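Local coordinates for N-methyltransferase (Streptoalloteichus sp. ATCC 53650, PDB 5BSZ), which probably transfers a methyl group from S-adenosylmethionine to the amino group of a sugar nucleotide on the route to the kedarcidin trideoxysugar, at residues Ala48-Gly57 with Leu65-Glu76; Ala14-Phe22 with Leu77-Ala85. All coordinates share one frame; numbering follows the deposited sequence.

Contact 1 of 2, residues Ala48-Gly57 with Leu65-Glu76. With SAH (S-adenosyl-L-homocysteine), chain B.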
loop_
_atom_site.group_PDB
_atom_site.type_symbol
_atom_site.label_atom_id
_atom_site.label_comp_id
_atom_site.label_asym_id
_atom_site.label_seq_id
_atom_site.Cartn_x
_atom_site.Cartn_y
_atom_site.Cartn_z
ATOM N N ALA A 48 27.291 -43.611 -0.690
ATOM C CA ALA A 48 26.327 -42.718 -1.379
ATOM C C ALA A 48 27.050 -41.639 -2.176
ATOM O O ALA A 48 27.921 -40.930 -1.628
ATOM C CB ALA A 48 25.412 -42.056 -0.345
ATOM N N ARG A 49 26.702 -41.442 -3.450
ATOM C CA ARG A 49 27.396 -40.386 -4.228
ATOM C C ARG A 49 26.497 -39.497 -5.071
ATOM O O ARG A 49 26.954 -38.519 -5.664
ATOM C CB ARG A 49 28.500 -40.959 -5.124
ATOM C CG ARG A 49 28.028 -41.878 -6.229
ATOM C CD ARG A 49 29.128 -42.398 -7.170
ATOM N NE ARG A 49 30.088 -41.436 -7.727
ATOM C CZ ARG A 49 30.016 -40.726 -8.857
ATOM N NH1 ARG A 49 31.056 -39.950 -9.158
ATOM N NH2 ARG A 49 28.963 -40.712 -9.693
ATOM N N SER A 50 25.221 -39.861 -5.146
ATOM C CA SER A 50 24.242 -39.094 -5.873
ATOM C C SER A 50 23.141 -38.608 -4.922
ATOM O O SER A 50 22.745 -39.316 -3.999
ATOM C CB SER A 50 23.605 -39.894 -7.003
ATOM O OG SER A 50 22.879 -40.991 -6.537
ATOM N N LEU A 51 22.684 -37.389 -5.192
ATOM C CA LEU A 51 21.724 -36.707 -4.281
ATOM C C LEU A 51 20.815 -35.769 -5.065
ATOM O O LEU A 51 21.269 -34.991 -5.936
ATOM C CB LEU A 51 22.476 -35.923 -3.209
ATOM C CG LEU A 51 21.569 -35.192 -2.186
ATOM C CD1 LEU A 51 22.160 -35.263 -0.800
ATOM C CD2 LEU A 51 21.344 -33.755 -2.576
ATOM N N LEU A 52 19.525 -35.836 -4.744
ATOM C CA LEU A 52 18.552 -34.859 -5.206
ATOM C C LEU A 52 17.973 -33.986 -4.070
ATOM O O LEU A 52 17.540 -34.518 -3.059
ATOM C CB LEU A 52 17.424 -35.601 -5.891
ATOM C CG LEU A 52 16.197 -34.753 -6.235
ATOM C CD1 LEU A 52 16.467 -33.847 -7.421
ATOM C CD2 LEU A 52 14.924 -35.507 -6.478
ATOM N N ASP A 53 18.085 -32.665 -4.208
ATOM C CA ASP A 53 17.524 -31.695 -3.251
ATOM C C ASP A 53 16.251 -31.071 -3.832
ATOM O O ASP A 53 16.251 -30.354 -4.852
ATOM C CB ASP A 53 18.566 -30.653 -2.851
ATOM C CG ASP A 53 18.077 -29.674 -1.764
ATOM O OD1 ASP A 53 17.175 -30.075 -0.986
ATOM O OD2 ASP A 53 18.614 -28.533 -1.710
ATOM N N VAL A 54 15.136 -31.386 -3.177
ATOM C CA VAL A 54 13.787 -31.035 -3.614
ATOM C C VAL A 54 13.331 -29.739 -2.922
ATOM O O VAL A 54 13.371 -29.642 -1.701
ATOM C CB VAL A 54 12.791 -32.164 -3.314
ATOM C CG1 VAL A 54 11.388 -31.776 -3.724
ATOM C CG2 VAL A 54 13.240 -33.449 -4.007
ATOM N N ALA A 55 12.920 -28.765 -3.744
ATOM C CA ALA A 55 12.682 -27.364 -3.349
ATOM C C ALA A 55 13.946 -26.707 -2.868
ATOM O O ALA A 55 13.981 -26.147 -1.782
ATOM C CB ALA A 55 11.535 -27.220 -2.340
ATOM N N CYS A 56 14.950 -26.740 -3.746
ATOM C CA CYS A 56 16.303 -26.394 -3.417
ATOM C C CYS A 56 16.565 -24.860 -3.336
ATOM O O CYS A 56 17.633 -24.451 -2.939
ATOM C CB CYS A 56 17.235 -27.090 -4.399
ATOM S SG CYS A 56 17.086 -26.477 -6.105
ATOM N N GLY A 57 15.620 -24.009 -3.676
ATOM C CA GLY A 57 15.848 -22.534 -3.551
ATOM C C GLY A 57 17.036 -22.112 -4.414
ATOM O O GLY A 57 17.154 -22.549 -5.566
ATOM N N LEU A 65 26.818 -29.719 -0.741
ATOM C CA LEU A 65 26.711 -31.146 -0.823
ATOM C C LEU A 65 27.489 -31.775 -1.997
ATOM O O LEU A 65 27.902 -32.926 -1.911
ATOM C CB LEU A 65 25.249 -31.481 -0.906
ATOM C CG LEU A 65 24.559 -31.339 0.479
ATOM C CD1 LEU A 65 23.083 -31.151 0.197
ATOM C CD2 LEU A 65 24.711 -32.547 1.369
ATOM N N VAL A 66 27.691 -31.024 -3.071
ATOM C CA VAL A 66 28.204 -31.605 -4.280
ATOM C C VAL A 66 29.627 -32.125 -4.116
ATOM O O VAL A 66 30.001 -33.020 -4.864
ATOM C CB VAL A 66 28.197 -30.703 -5.548
ATOM C CG1 VAL A 66 26.797 -30.400 -6.022
ATOM C CG2 VAL A 66 29.123 -29.486 -5.408
ATOM N N GLU A 67 30.418 -31.588 -3.192
ATOM C CA GLU A 67 31.760 -32.157 -2.939
ATOM C C GLU A 67 31.650 -33.629 -2.545
ATOM O O GLU A 67 32.493 -34.489 -2.870
ATOM C CB GLU A 67 32.455 -31.445 -1.775
ATOM C CG GLU A 67 32.048 -30.004 -1.525
ATOM C CD GLU A 67 32.966 -29.338 -0.510
ATOM O OE1 GLU A 67 32.970 -28.094 -0.499
ATOM O OE2 GLU A 67 33.687 -30.043 0.251
ATOM N N HIS A 68 30.580 -33.931 -1.818
ATOM C CA HIS A 68 30.426 -35.295 -1.299
ATOM C C HIS A 68 29.576 -36.128 -2.220
ATOM O O HIS A 68 29.726 -37.348 -2.269
ATOM C CB HIS A 68 29.871 -35.223 0.139
ATOM C CG HIS A 68 30.722 -34.372 1.030
ATOM N ND1 HIS A 68 32.037 -34.696 1.312
ATOM C CD2 HIS A 68 30.505 -33.154 1.596
ATOM C CE1 HIS A 68 32.576 -33.741 2.055
ATOM N NE2 HIS A 68 31.664 -32.805 2.255
ATOM N N PHE A 69 28.650 -35.471 -2.918
ATOM C CA PHE A 69 27.658 -36.162 -3.717
ATOM C C PHE A 69 27.766 -35.569 -5.116
ATOM O O PHE A 69 26.925 -34.775 -5.528
ATOM C CB PHE A 69 26.253 -36.004 -3.139
ATOM C CG PHE A 69 26.127 -36.543 -1.740
ATOM C CD1 PHE A 69 25.980 -37.895 -1.511
ATOM C CD2 PHE A 69 26.171 -35.679 -0.662
ATOM C CE1 PHE A 69 25.875 -38.376 -0.215
ATOM C CE2 PHE A 69 26.072 -36.134 0.636
ATOM C CZ PHE A 69 25.921 -37.488 0.869
ATOM N N PRO A 70 28.860 -35.902 -5.826
ATOM C CA PRO A 70 29.171 -35.189 -7.076
ATOM C C PRO A 70 28.117 -35.397 -8.176
ATOM O O PRO A 70 28.065 -34.603 -9.090
ATOM C CB PRO A 70 30.557 -35.755 -7.464
ATOM C CG PRO A 70 30.641 -37.110 -6.791
ATOM C CD PRO A 70 29.943 -36.838 -5.461
ATOM N N ASP A 71 27.259 -36.402 -8.096
ATOM C CA ASP A 71 26.214 -36.608 -9.134
ATOM C C ASP A 71 24.893 -36.107 -8.479
ATOM O O ASP A 71 24.159 -36.860 -7.835
ATOM C CB ASP A 71 26.191 -38.087 -9.535
ATOM C CG ASP A 71 24.998 -38.507 -10.380
ATOM O OD1 ASP A 71 24.399 -37.666 -11.079
ATOM O OD2 ASP A 71 24.626 -39.719 -10.338
ATOM N N ALA A 72 24.617 -34.818 -8.660
ATOM C CA ALA A 72 23.550 -34.149 -7.885
ATOM C C ALA A 72 22.542 -33.486 -8.808
ATOM O O ALA A 72 22.833 -33.202 -9.998
ATOM C CB ALA A 72 24.163 -33.105 -6.957
ATOM N N ALA A 73 21.369 -33.185 -8.245
ATOM C CA ALA A 73 20.348 -32.430 -8.965
ATOM C C ALA A 73 19.462 -31.677 -7.990
ATOM O O ALA A 73 19.428 -31.990 -6.786
ATOM C CB ALA A 73 19.462 -33.308 -9.844
ATOM N N GLY A 74 18.747 -30.708 -8.548
ATOM C CA GLY A 74 17.716 -29.991 -7.766
ATOM C C GLY A 74 16.356 -30.031 -8.419
ATOM O O GLY A 74 16.244 -30.258 -9.638
ATOM N N VAL A 75 15.312 -29.766 -7.627
ATOM C CA VAL A 75 13.966 -29.553 -8.137
ATOM C C VAL A 75 13.511 -28.241 -7.516
ATOM O O VAL A 75 13.709 -28.033 -6.294
ATOM C CB VAL A 75 13.021 -30.691 -7.725
ATOM C CG1 VAL A 75 11.566 -30.270 -7.749
ATOM C CG2 VAL A 75 13.220 -31.895 -8.641
ATOM N N GLU A 76 12.978 -27.352 -8.353
ATOM C CA GLU A 76 12.487 -26.028 -7.871
ATOM C C GLU A 76 11.328 -25.592 -8.778
ATOM O O GLU A 76 11.472 -25.622 -10.005
ATOM C CB GLU A 76 13.644 -25.056 -7.990
ATOM C CG GLU A 76 13.736 -23.812 -7.147
ATOM C CD GLU A 76 12.710 -23.587 -6.067
ATOM O OE1 GLU A 76 13.045 -23.768 -4.899
ATOM O OE2 GLU A 76 11.610 -23.132 -6.430
HETATM N N SAH B . 15.291 -25.891 0.690
HETATM C CA SAH B . 15.620 -24.439 0.431
HETATM C CB SAH B . 14.409 -23.575 0.017
HETATM C CG SAH B . 13.745 -22.617 0.975
HETATM S SD SAH B . 12.395 -21.646 0.396
HETATM C C SAH B . 16.403 -24.002 1.633
HETATM O O SAH B . 16.525 -24.665 2.656
HETATM O OXT SAH B . 17.074 -23.019 1.546
HETATM C "C5'" SAH B . 11.153 -22.796 -0.132
HETATM C "C4'" SAH B . 11.330 -23.095 -1.633
HETATM O "O4'" SAH B . 10.373 -24.079 -2.068
HETATM C "C3'" SAH B . 11.060 -21.885 -2.522
HETATM O "O3'" SAH B . 12.229 -21.665 -3.305
HETATM C "C2'" SAH B . 9.904 -22.235 -3.445
HETATM O "O2'" SAH B . 10.086 -21.726 -4.791
HETATM C "C1'" SAH B . 9.902 -23.739 -3.363
HETATM N N9 SAH B . 8.594 -24.381 -3.593
HETATM C C8 SAH B . 7.373 -23.977 -3.131
HETATM N N7 SAH B . 6.404 -24.810 -3.573
HETATM C C5 SAH B . 7.022 -25.732 -4.358
HETATM C C6 SAH B . 6.573 -26.879 -5.142
HETATM N N6 SAH B . 5.251 -27.132 -5.113
HETATM N N1 SAH B . 7.519 -27.600 -5.785
HETATM C C2 SAH B . 8.814 -27.270 -5.791
HETATM N N3 SAH B . 9.316 -26.235 -5.094
HETATM C C4 SAH B . 8.474 -25.457 -4.373
HETATM O O HOH W 1 26.170 -41.733 -9.368
#
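Strands 50-54 and 71-76 are the parallel strands of a beta-alpha-beta unit; E76, ending one, and G57, in the loop after the other, bring the coenzyme site together. At the opposite end, the ring of F69 takes L51 CD1 over one face, offset toward the rim, in a CH-pi contact 4.3 Å from its centroid, while A48 CB meets CE1 at the edge (3.7 Å). L51 reaches the ring because its CG stands anti to the backbone N (chi1 -179°). R49 NH2 and D71 OD2 share a water; D71 also salt-bridges R106. Along the strands the carbonyls of R49, D71, L51, A73 and D53 alternate as acceptors, the ladder of a Rossmann-like methyltransferase core. Past V54, V75 O accepts C56 N at 3.1 Å and, weakly, A55 N, and A55 O receives SAH N at 2.8 Å. E76, bent at chi2 (5°), divides its carboxylate between the ribose hydroxyls: OE1 takes SAH O3' (2.8 Å) and, on its anti side, G57 N (2.9 Å), whereas OE2 takes SAH O2' (2.6 Å) and the amide of S78. Were E76 an alanine, both ribose hydroxyls and the amides of G57 and S78 would probably lose this acceptor.

Contact 2 of 2, residues Ala14-Phe22 with Leu77-Ala85. With SAH (S-adenosyl-L-homocysteine), chain B.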
loop_
_atom_site.group_PDB
_atom_site.type_symbol
_atom_site.label_atom_id
_atom_site.label_comp_id
_atom_site.label_asym_id
_atom_site.label_seq_id
_atom_site.Cartn_x
_atom_site.Cartn_y
_atom_site.Cartn_z
ATOM N N ALA A 14 3.046 -15.561 -5.177
ATOM C CA ALA A 14 4.504 -15.565 -5.064
ATOM C C ALA A 14 5.108 -16.952 -4.858
ATOM O O ALA A 14 4.604 -17.706 -4.038
ATOM C CB ALA A 14 4.911 -14.682 -3.891
ATOM N N LEU A 15 6.213 -17.241 -5.548
ATOM C CA LEU A 15 7.114 -18.396 -5.261
ATOM C C LEU A 15 8.532 -17.877 -4.880
ATOM O O LEU A 15 8.768 -16.660 -4.883
ATOM C CB LEU A 15 7.214 -19.316 -6.513
ATOM C CG LEU A 15 6.076 -20.311 -6.735
ATOM C CD1 LEU A 15 6.202 -20.981 -8.104
ATOM C CD2 LEU A 15 6.003 -21.346 -5.622
ATOM N N GLY A 16 9.468 -18.769 -4.542
ATOM C CA GLY A 16 10.868 -18.393 -4.295
ATOM C C GLY A 16 11.349 -17.171 -5.080
ATOM O O GLY A 16 11.184 -17.111 -6.316
ATOM N N GLU A 17 11.935 -16.193 -4.375
ATOM C CA GLU A 17 12.570 -15.024 -5.023
ATOM C C GLU A 17 14.024 -14.784 -4.580
ATOM O O GLU A 17 14.341 -14.878 -3.385
ATOM C CB GLU A 17 11.732 -13.755 -4.806
ATOM C CG GLU A 17 10.475 -13.694 -5.669
ATOM C CD GLU A 17 9.364 -12.861 -5.055
ATOM O OE1 GLU A 17 9.630 -11.683 -4.725
ATOM O OE2 GLU A 17 8.233 -13.379 -4.904
ATOM N N VAL A 18 14.882 -14.469 -5.559
ATOM C CA VAL A 18 16.356 -14.503 -5.435
ATOM C C VAL A 18 16.838 -13.704 -4.232
ATOM O O VAL A 18 17.500 -14.254 -3.336
ATOM C CB VAL A 18 17.087 -14.009 -6.715
ATOM C CG1 VAL A 18 18.565 -13.746 -6.457
ATOM C CG2 VAL A 18 16.954 -15.021 -7.848
ATOM N N TYR A 19 16.503 -12.415 -4.223
ATOM C CA TYR A 19 16.971 -11.507 -3.175
ATOM C C TYR A 19 16.376 -11.868 -1.817
ATOM O O TYR A 19 17.072 -11.845 -0.795
ATOM C CB TYR A 19 16.670 -10.047 -3.538
ATOM C CG TYR A 19 17.620 -9.545 -4.591
ATOM C CD1 TYR A 19 18.697 -8.732 -4.258
ATOM C CD2 TYR A 19 17.459 -9.917 -5.925
ATOM C CE1 TYR A 19 19.571 -8.283 -5.235
ATOM C CE2 TYR A 19 18.331 -9.487 -6.903
ATOM C CZ TYR A 19 19.378 -8.666 -6.551
ATOM O OH TYR A 19 20.230 -8.237 -7.537
ATOM N N ASP A 20 15.086 -12.190 -1.815
ATOM C CA ASP A 20 14.423 -12.614 -0.598
ATOM C C ASP A 20 15.153 -13.799 0.027
ATOM O O ASP A 20 15.424 -13.804 1.239
ATOM C CB ASP A 20 12.966 -12.991 -0.862
ATOM C CG ASP A 20 12.271 -13.459 0.394
ATOM O OD1 ASP A 20 12.139 -12.659 1.340
ATOM O OD2 ASP A 20 11.895 -14.642 0.452
ATOM N N LEU A 21 15.478 -14.786 -0.813
ATOM C CA LEU A 21 16.147 -15.980 -0.328
ATOM C C LEU A 21 17.588 -15.642 0.067
ATOM O O LEU A 21 18.076 -16.181 1.070
ATOM C CB LEU A 21 15.993 -17.171 -1.299
ATOM C CG LEU A 21 14.558 -17.758 -1.400
ATOM C CD1 LEU A 21 14.463 -19.228 -1.862
ATOM C CD2 LEU A 21 13.779 -17.598 -0.103
ATOM N N PHE A 22 18.244 -14.736 -0.667
ATOM C CA PHE A 22 19.580 -14.241 -0.282
ATOM C C PHE A 22 19.497 -13.726 1.152
ATOM O O PHE A 22 20.306 -14.041 2.031
ATOM C CB PHE A 22 20.057 -13.065 -1.150
ATOM C CG PHE A 22 20.834 -12.034 -0.367
ATOM C CD1 PHE A 22 20.238 -10.843 0.041
ATOM C CD2 PHE A 22 22.152 -12.281 0.016
ATOM C CE1 PHE A 22 20.945 -9.910 0.785
ATOM C CE2 PHE A 22 22.863 -11.352 0.765
ATOM C CZ PHE A 22 22.259 -10.166 1.149
ATOM N N LEU A 77 10.184 -25.237 -8.196
ATOM C CA LEU A 77 9.040 -24.762 -8.964
ATOM C C LEU A 77 9.194 -23.351 -9.448
ATOM O O LEU A 77 8.641 -22.989 -10.476
ATOM C CB LEU A 77 7.718 -24.943 -8.226
ATOM C CG LEU A 77 6.423 -24.645 -8.983
ATOM C CD1 LEU A 77 6.369 -25.583 -10.203
ATOM C CD2 LEU A 77 5.287 -24.876 -8.019
ATOM N N SER A 78 10.014 -22.560 -8.787
ATOM C CA SER A 78 10.075 -21.156 -9.134
ATOM C C SER A 78 11.070 -21.000 -10.290
ATOM O O SER A 78 12.229 -21.343 -10.138
ATOM C CB SER A 78 10.583 -20.332 -7.962
ATOM O OG SER A 78 10.985 -19.064 -8.439
ATOM N N PRO A 79 10.625 -20.484 -11.446
ATOM C CA PRO A 79 11.582 -20.296 -12.548
ATOM C C PRO A 79 12.792 -19.426 -12.162
ATOM O O PRO A 79 13.913 -19.685 -12.572
ATOM C CB PRO A 79 10.743 -19.635 -13.662
ATOM C CG PRO A 79 9.353 -19.454 -13.133
ATOM C CD PRO A 79 9.225 -20.190 -11.830
ATOM N N ALA A 80 12.580 -18.405 -11.358
ATOM C CA ALA A 80 13.662 -17.527 -10.971
ATOM C C ALA A 80 14.684 -18.279 -10.130
ATOM O O ALA A 80 15.880 -18.187 -10.401
ATOM C CB ALA A 80 13.128 -16.329 -10.188
ATOM N N MET A 81 14.219 -19.016 -9.111
ATOM C CA MET A 81 15.115 -19.803 -8.271
ATOM C C MET A 81 15.871 -20.853 -9.073
ATOM O O MET A 81 17.066 -21.060 -8.802
ATOM C CB MET A 81 14.417 -20.512 -7.101
ATOM C CG MET A 81 13.733 -19.636 -6.084
ATOM S SD MET A 81 14.866 -18.554 -5.189
ATOM C CE MET A 81 15.295 -17.431 -6.495
ATOM N N ARG A 82 15.155 -21.534 -9.972
ATOM C CA ARG A 82 15.729 -22.631 -10.747
ATOM C C ARG A 82 16.901 -22.075 -11.548
ATOM O O ARG A 82 17.964 -22.700 -11.621
ATOM C CB ARG A 82 14.700 -23.275 -11.664
ATOM C CG ARG A 82 15.178 -24.540 -12.376
ATOM C CD ARG A 82 14.757 -24.622 -13.845
ATOM N NE ARG A 82 15.482 -23.677 -14.685
ATOM C CZ ARG A 82 16.699 -23.900 -15.169
ATOM N NH1 ARG A 82 17.284 -22.976 -15.915
ATOM N NH2 ARG A 82 17.334 -25.050 -14.905
ATOM N N ALA A 83 16.703 -20.899 -12.137
ATOM C CA ALA A 83 17.742 -20.311 -12.991
ATOM C C ALA A 83 18.912 -19.863 -12.139
ATOM O O ALA A 83 20.041 -20.070 -12.549
ATOM C CB ALA A 83 17.209 -19.156 -13.840
ATOM N N ALA A 84 18.650 -19.280 -10.969
ATOM C CA ALA A 84 19.708 -18.852 -10.051
ATOM C C ALA A 84 20.477 -20.032 -9.460
ATOM O O ALA A 84 21.690 -20.033 -9.381
ATOM C CB ALA A 84 19.166 -17.978 -8.920
ATOM N N ALA A 85 19.778 -21.083 -9.070
ATOM C CA ALA A 85 20.480 -22.265 -8.618
ATOM C C ALA A 85 21.401 -22.818 -9.719
ATOM O O ALA A 85 22.561 -23.187 -9.484
ATOM C CB ALA A 85 19.458 -23.300 -8.192
HETATM N N SAH B . 15.291 -25.891 0.690
HETATM C CA SAH B . 15.620 -24.439 0.431
HETATM C CB SAH B . 14.409 -23.575 0.017
HETATM C CG SAH B . 13.745 -22.617 0.975
HETATM S SD SAH B . 12.395 -21.646 0.396
HETATM C C SAH B . 16.403 -24.002 1.633
HETATM O O SAH B . 16.525 -24.665 2.656
HETATM O OXT SAH B . 17.074 -23.019 1.546
HETATM C "C5'" SAH B . 11.153 -22.796 -0.132
HETATM C "C4'" SAH B . 11.330 -23.095 -1.633
HETATM O "O4'" SAH B . 10.373 -24.079 -2.068
HETATM C "C3'" SAH B . 11.060 -21.885 -2.522
HETATM O "O3'" SAH B . 12.229 -21.665 -3.305
HETATM C "C2'" SAH B . 9.904 -22.235 -3.445
HETATM O "O2'" SAH B . 10.086 -21.726 -4.791
HETATM C "C1'" SAH B . 9.902 -23.739 -3.363
HETATM N N9 SAH B . 8.594 -24.381 -3.593
HETATM C C8 SAH B . 7.373 -23.977 -3.131
HETATM N N7 SAH B . 6.404 -24.810 -3.573
HETATM C C5 SAH B . 7.022 -25.732 -4.358
HETATM C C6 SAH B . 6.573 -26.879 -5.142
HETATM N N6 SAH B . 5.251 -27.132 -5.113
HETATM N N1 SAH B . 7.519 -27.600 -5.785
HETATM C C2 SAH B . 8.814 -27.270 -5.791
HETATM N N3 SAH B . 9.316 -26.235 -5.094
HETATM C C4 SAH B . 8.474 -25.457 -4.373
#
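L15 and L77, touching through CD1 and CG (3.8 Å), lie against the same face of the adenine of SAH: L77 places CB against the bond between N1 and C2, 3.5 Å from C2, and CD2 against C6 and N6, while L15 CD2 sits just beyond the rim at C8 and N7. From the opposite side A55 CB approaches, outside the ring beside N3. With its CG anti to the backbone N (chi1 -173°), the L77 side chain extends along the base. This is the adenosine pocket of a Rossmann-like methyltransferase, with L77, just before helix 79-88, against the base and the loop leading to helix 18-24 alongside the ribose. S78 is the N-cap of helix 79-88: its OG donates to G16 O (2.9 Å) and accepts weakly from M81 N (3.3 Å), so one hydroxyl joins loop and helix end. G16 also gives its N-H to SAH O2' (3.0 Å). A CB on G16 would collide with M81 CG. M81, curled at chi2 and chi3, reaches across to the first turn of helix 18-24. Its SD lies against L21 CD1 (3.4 Å), and its CE is pressed tightly upon V18, 3.2 Å from CG2.

Read from the N terminus, the chain leaves strand 4-14, whose last residue, A14, pairs with a strand of a second subunit, and lays down 14-22, the first half of contact 2. It then forms helix 30-44 and enters the core at 48-57. One short helical crossover, helix 60-65, returns it to 65-76, which closes contact 1 over a small loop. It runs on into 77-85, closing contact 2 over a far longer loop that contains contact 1; the two do not cross. Their centres are about 17 Å apart, yet E76 CG and M81 CB meet at 3.4 Å. Contact 1 thus joins neighbouring core strands, and contact 2 ties the N-terminal segment to them, with SAH touching both.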